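Local structure of putative metalloprotease II (Bacteroides fragilis, 4ON1) at residues 300-308 with 337-345. The protein probably acts as an extracellular zinc-dependent endopeptidase of the matrixin-like, fragilysin-related kind, cutting peptide bonds in proteins. Sequence-based numbering, arbitrary orientation.
With ZN (zinc ion), chain C.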
ATOM      1  N   TYR A 300      -6.436  -2.745 -12.277  1.00 11.00           N
ATOM      2  CA  TYR A 300      -6.279  -2.876 -13.720  1.00 14.38           C
ATOM      3  C   TYR A 300      -5.242  -1.890 -14.218  1.00 17.10           C
ATOM      4  O   TYR A 300      -5.324  -0.699 -13.924  1.00 16.10           O
ATOM      5  CB  TYR A 300      -7.618  -2.656 -14.433  1.00 14.67           C
ATOM      6  CG  TYR A 300      -7.570  -2.902 -15.930  1.00 16.67           C
ATOM      7  CD1 TYR A 300      -7.606  -4.186 -16.451  1.00 20.55           C
ATOM      8  CD2 TYR A 300      -7.502  -1.837 -16.818  1.00 18.58           C
ATOM      9  CE1 TYR A 300      -7.566  -4.402 -17.819  1.00 20.72           C
ATOM     10  CE2 TYR A 300      -7.459  -2.035 -18.175  1.00 21.80           C
ATOM     11  CZ  TYR A 300      -7.494  -3.318 -18.673  1.00 32.68           C
ATOM     12  OH  TYR A 300      -7.461  -3.500 -20.034  1.00 30.50           O
ATOM     13  N   ALA A 301      -4.265  -2.398 -14.964  1.00 17.88           N
ATOM     14  CA  ALA A 301      -3.160  -1.581 -15.460  1.00 19.03           C
ATOM     15  C   ALA A 301      -3.299  -1.314 -16.952  1.00 18.12           C
ATOM     16  O   ALA A 301      -3.773  -2.172 -17.701  1.00 14.17           O
ATOM     17  CB  ALA A 301      -1.827  -2.270 -15.168  1.00 15.38           C
ATOM     18  N   SER A 302      -2.869  -0.131 -17.387  1.00 15.74           N
ATOM     19  CA  SER A 302      -3.013   0.268 -18.789  1.00 15.97           C
ATOM     20  C   SER A 302      -2.177  -0.586 -19.730  1.00 21.61           C
ATOM     21  O   SER A 302      -2.480  -0.678 -20.916  1.00 20.73           O
ATOM     22  CB  SER A 302      -2.650   1.739 -18.978  1.00 14.30           C
ATOM     23  OG  SER A 302      -1.301   1.972 -18.660  1.00 12.45           O
ATOM     24  N   GLY A 303      -1.098  -1.166 -19.215  1.00 17.88           N
ATOM     25  CA  GLY A 303      -0.247  -2.027 -20.014  1.00 19.21           C
ATOM     26  C   GLY A 303       0.830  -2.691 -19.174  1.00 20.72           C
ATOM     27  O   GLY A 303       1.035  -2.358 -18.012  1.00 20.25           O
ATOM     28  N   ILE A 304       1.529  -3.641 -19.774  1.00 18.52           N
ATOM     29  CA  ILE A 304       2.649  -4.288 -19.106  1.00 17.73           C
ATOM     30  C   ILE A 304       3.966  -3.722 -19.614  1.00 20.12           C
ATOM     31  O   ILE A 304       4.220  -3.721 -20.814  1.00 21.41           O
ATOM     32  CB  ILE A 304       2.600  -5.815 -19.315  1.00 21.98           C
ATOM     33  CG1 ILE A 304       1.395  -6.390 -18.560  1.00 18.77           C
ATOM     34  CG2 ILE A 304       3.877  -6.481 -18.818  1.00 21.96           C
ATOM     35  CD1 ILE A 304       1.347  -7.918 -18.555  1.00 38.30           C
ATOM     36  N   GLY A 305       4.796  -3.216 -18.708  1.00 13.85           N
ATOM     37  CA  GLY A 305       6.111  -2.737 -19.100  1.00 15.82           C
ATOM     38  C   GLY A 305       6.041  -1.428 -19.859  1.00 22.31           C
ATOM     39  O   GLY A 305       6.563  -1.307 -20.962  1.00 22.14           O
ATOM     40  N   VAL A 306       5.395  -0.440 -19.255  1.00 18.01           N
ATOM     41  CA  VAL A 306       5.193   0.843 -19.906  1.00 16.96           C
ATOM     42  C   VAL A 306       5.875   1.982 -19.147  1.00 19.18           C
ATOM     43  O   VAL A 306       5.796   3.144 -19.563  1.00 20.36           O
ATOM     44  CB  VAL A 306       3.699   1.153 -20.059  1.00 21.17           C
ATOM     45  CG1 VAL A 306       3.065   0.194 -21.057  1.00 16.07           C
ATOM     46  CG2 VAL A 306       3.008   1.044 -18.720  1.00 11.49           C
ATOM     47  N   ILE A 307       6.528   1.662 -18.031  1.00 17.21           N
ATOM     48  CA  ILE A 307       7.271   2.685 -17.283  1.00 14.38           C
ATOM     49  C   ILE A 307       8.742   2.700 -17.699  1.00 17.95           C
ATOM     50  O   ILE A 307       9.462   1.723 -17.498  1.00 24.34           O
ATOM     51  CB  ILE A 307       7.191   2.471 -15.764  1.00 19.05           C
ATOM     52  CG1 ILE A 307       5.771   2.739 -15.256  1.00 13.07           C
ATOM     53  CG2 ILE A 307       8.181   3.392 -15.045  1.00 15.10           C
ATOM     54  CD1 ILE A 307       5.594   2.498 -13.765  1.00 10.57           C
ATOM     55  N   HIS A 308       9.182   3.800 -18.300  1.00 15.31           N
ATOM     56  CA  HIS A 308      10.576   3.919 -18.729  1.00 22.30           C
ATOM     57  C   HIS A 308      11.202   5.175 -18.113  1.00 29.06           C
ATOM     58  O   HIS A 308      10.671   6.275 -18.265  1.00 30.58           O
ATOM     59  CB  HIS A 308      10.665   3.951 -20.261  1.00 22.10           C
ATOM     60  CG  HIS A 308       9.774   2.953 -20.941  1.00 28.42           C
ATOM     61  ND1 HIS A 308       9.873   1.594 -20.727  1.00 25.49           N
ATOM     62  CD2 HIS A 308       8.763   3.119 -21.829  1.00 28.96           C
ATOM     63  CE1 HIS A 308       8.968   0.965 -21.455  1.00 31.33           C
ATOM     64  NE2 HIS A 308       8.278   1.867 -22.129  1.00 31.47           N
ATOM     65  N   GLY A 337       3.572  -3.522 -10.440  1.00 17.72           N
ATOM     66  CA  GLY A 337       4.389  -4.600 -10.975  1.00 11.28           C
ATOM     67  C   GLY A 337       4.189  -4.764 -12.473  1.00 18.98           C
ATOM     68  O   GLY A 337       5.161  -4.821 -13.243  1.00 15.56           O
ATOM     69  N   HIS A 338       2.927  -4.838 -12.891  1.00 11.61           N
ATOM     70  CA  HIS A 338       2.606  -4.924 -14.311  1.00 14.24           C
ATOM     71  C   HIS A 338       3.148  -3.705 -15.083  1.00 11.98           C
ATOM     72  O   HIS A 338       3.771  -3.856 -16.139  1.00 16.21           O
ATOM     73  CB  HIS A 338       1.092  -5.038 -14.519  1.00 11.82           C
ATOM     74  CG  HIS A 338       0.529  -6.391 -14.218  1.00 13.99           C
ATOM     75  ND1 HIS A 338       1.115  -7.566 -14.665  1.00 14.42           N
ATOM     76  CD2 HIS A 338      -0.586  -6.769 -13.549  1.00 14.32           C
ATOM     77  CE1 HIS A 338       0.392  -8.593 -14.275  1.00 23.62           C
ATOM     78  NE2 HIS A 338      -0.652  -8.142 -13.591  1.00 14.04           N
ATOM     79  N   LEU A 339       2.947  -2.504 -14.541  1.00 11.15           N
ATOM     80  CA  LEU A 339       3.375  -1.283 -15.228  1.00 12.38           C
ATOM     81  C   LEU A 339       4.895  -1.270 -15.435  1.00 18.80           C
ATOM     82  O   LEU A 339       5.388  -0.723 -16.423  1.00 17.74           O
ATOM     83  CB  LEU A 339       2.938  -0.044 -14.449  1.00  9.72           C
ATOM     84  CG  LEU A 339       1.431   0.213 -14.318  1.00 12.34           C
ATOM     85  CD1 LEU A 339       1.157   1.432 -13.431  1.00 13.06           C
ATOM     86  CD2 LEU A 339       0.816   0.416 -15.698  1.00 14.34           C
ATOM     87  N   LEU A 340       5.627  -1.903 -14.520  1.00 12.44           N
ATOM     88  CA  LEU A 340       7.086  -1.979 -14.607  1.00 14.48           C
ATOM     89  C   LEU A 340       7.571  -3.145 -15.471  1.00 13.47           C
ATOM     90  O   LEU A 340       8.769  -3.260 -15.750  1.00 19.88           O
ATOM     91  CB  LEU A 340       7.690  -2.104 -13.211  1.00 10.46           C
ATOM     92  CG  LEU A 340       7.662  -0.836 -12.356  1.00 18.07           C
ATOM     93  CD1 LEU A 340       7.903  -1.185 -10.895  1.00 16.48           C
ATOM     94  CD2 LEU A 340       8.716   0.144 -12.840  1.00 14.02           C
ATOM     95  N   GLY A 341       6.655  -4.014 -15.887  1.00 14.34           N
ATOM     96  CA  GLY A 341       7.017  -5.112 -16.769  1.00 17.67           C
ATOM     97  C   GLY A 341       6.816  -6.522 -16.241  1.00 16.98           C
ATOM     98  O   GLY A 341       6.971  -7.492 -16.991  1.00 19.07           O
ATOM     99  N   ALA A 342       6.450  -6.653 -14.969  1.00 12.91           N
ATOM    100  CA  ALA A 342       6.261  -7.981 -14.390  1.00 19.15           C
ATOM    101  C   ALA A 342       5.027  -8.673 -14.966  1.00 19.51           C
ATOM    102  O   ALA A 342       3.990  -8.045 -15.208  1.00 17.99           O
ATOM    103  CB  ALA A 342       6.154  -7.894 -12.866  1.00 14.86           C
ATOM    104  N   GLU A 343       5.132  -9.983 -15.145  1.00 18.41           N
ATOM    105  CA  GLU A 343       4.030 -10.787 -15.653  1.00 22.50           C
ATOM    106  C   GLU A 343       3.549 -11.756 -14.582  1.00 27.94           C
ATOM    107  O   GLU A 343       4.217 -11.937 -13.565  1.00 22.16           O
ATOM    108  CB  GLU A 343       4.469 -11.549 -16.907  1.00 23.81           C
ATOM    109  CG  GLU A 343       4.105 -10.820 -18.189  1.00 47.94           C
ATOM    110  CD  GLU A 343       5.077 -11.090 -19.309  1.00 67.22           C
ATOM    111  OE1 GLU A 343       5.866 -12.054 -19.200  1.00 79.22           O
ATOM    112  OE2 GLU A 343       5.055 -10.326 -20.295  1.00 75.55           O
ATOM    113  N   HIS A 344       2.378 -12.355 -14.793  1.00 19.15           N
ATOM    114  CA  HIS A 344       1.865 -13.333 -13.842  1.00 18.66           C
ATOM    115  C   HIS A 344       2.787 -14.548 -13.785  1.00 20.89           C
ATOM    116  O   HIS A 344       3.374 -14.930 -14.794  1.00 24.12           O
ATOM    117  CB  HIS A 344       0.438 -13.755 -14.213  1.00 21.60           C
ATOM    118  CG  HIS A 344      -0.590 -12.702 -13.927  1.00 23.15           C
ATOM    119  ND1 HIS A 344      -1.776 -12.613 -14.618  1.00 26.89           N
ATOM    120  CD2 HIS A 344      -0.584 -11.677 -13.043  1.00 16.97           C
ATOM    121  CE1 HIS A 344      -2.474 -11.584 -14.157  1.00 17.88           C
ATOM    122  NE2 HIS A 344      -1.771 -11.002 -13.199  1.00 21.73           N
ATOM    123  N   VAL A 345       2.905 -15.161 -12.609  1.00 26.17           N
ATOM    124  CA  VAL A 345       3.731 -16.360 -12.438  1.00 26.40           C
ATOM    125  C   VAL A 345       2.975 -17.424 -11.638  1.00 33.52           C
ATOM    126  O   VAL A 345       1.933 -17.131 -11.053  1.00 28.68           O
ATOM    127  CB  VAL A 345       5.062 -16.031 -11.727  1.00 28.14           C
ATOM    128  CG1 VAL A 345       5.884 -15.045 -12.537  1.00 23.42           C
ATOM    129  CG2 VAL A 345       4.790 -15.478 -10.332  1.00 26.09           C
TER
HETATM  130 ZN    ZN C 400      -2.031  -9.150 -12.539  1.00 19.88          ZN
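Leu339, in the last turn of the zinc-binding helix 331-340, meets the loop 302-308 with both its side chain and its carbonyl, and so illustrates how a helix end can be tied to a passing loop. Its CD2 methyl lies among Ala301 CB, the carbonyl of Gly303 and Val306 CG2, the last 3.8 Å away, while Ile307 CD1 comes up to Leu339 CB at 3.7 Å. The isoleucine gets there with CG1 anti to its carbonyl carbon (chi1 -69°), and its CG2 and CD1 also both touch Leu340 CD2.

The loop's backbone N-H groups bond to carbonyls at the end of the helix. Leu339 O accepts from Val306 N (2.8 Å) and Ile307 N (3.1 Å), which approach from opposite faces of the carbonyl plane. His338 O accepts Gly305 N at 2.8 Å, in the plane of its own carbonyl, and also keeps its bond from Gly341 N of the Schellman turn. Gly341 and Gly305, both with positive phi, bring their CA atoms within 3.4 Å of each other.

Ile304 runs obliquely past the His338 imidazole, its CD1 3.9 Å from ND1 and close to Glu343 CG, whose carboxylate forms a salt bridge with Arg372. ND1 donates to Ala342 O (3.0 Å), and NE2 binds zinc. The metal is shared with His344, His334 and Asp176, the histidines matching the HExxHxxGxxH motif of metzincins. One ring nitrogen of His338 is on zinc and the other hydrogen-bonded to the backbone carbonyl of Ala342, which limits rotation of the ring; that carbonyl may make the imidazole a stronger zinc donor.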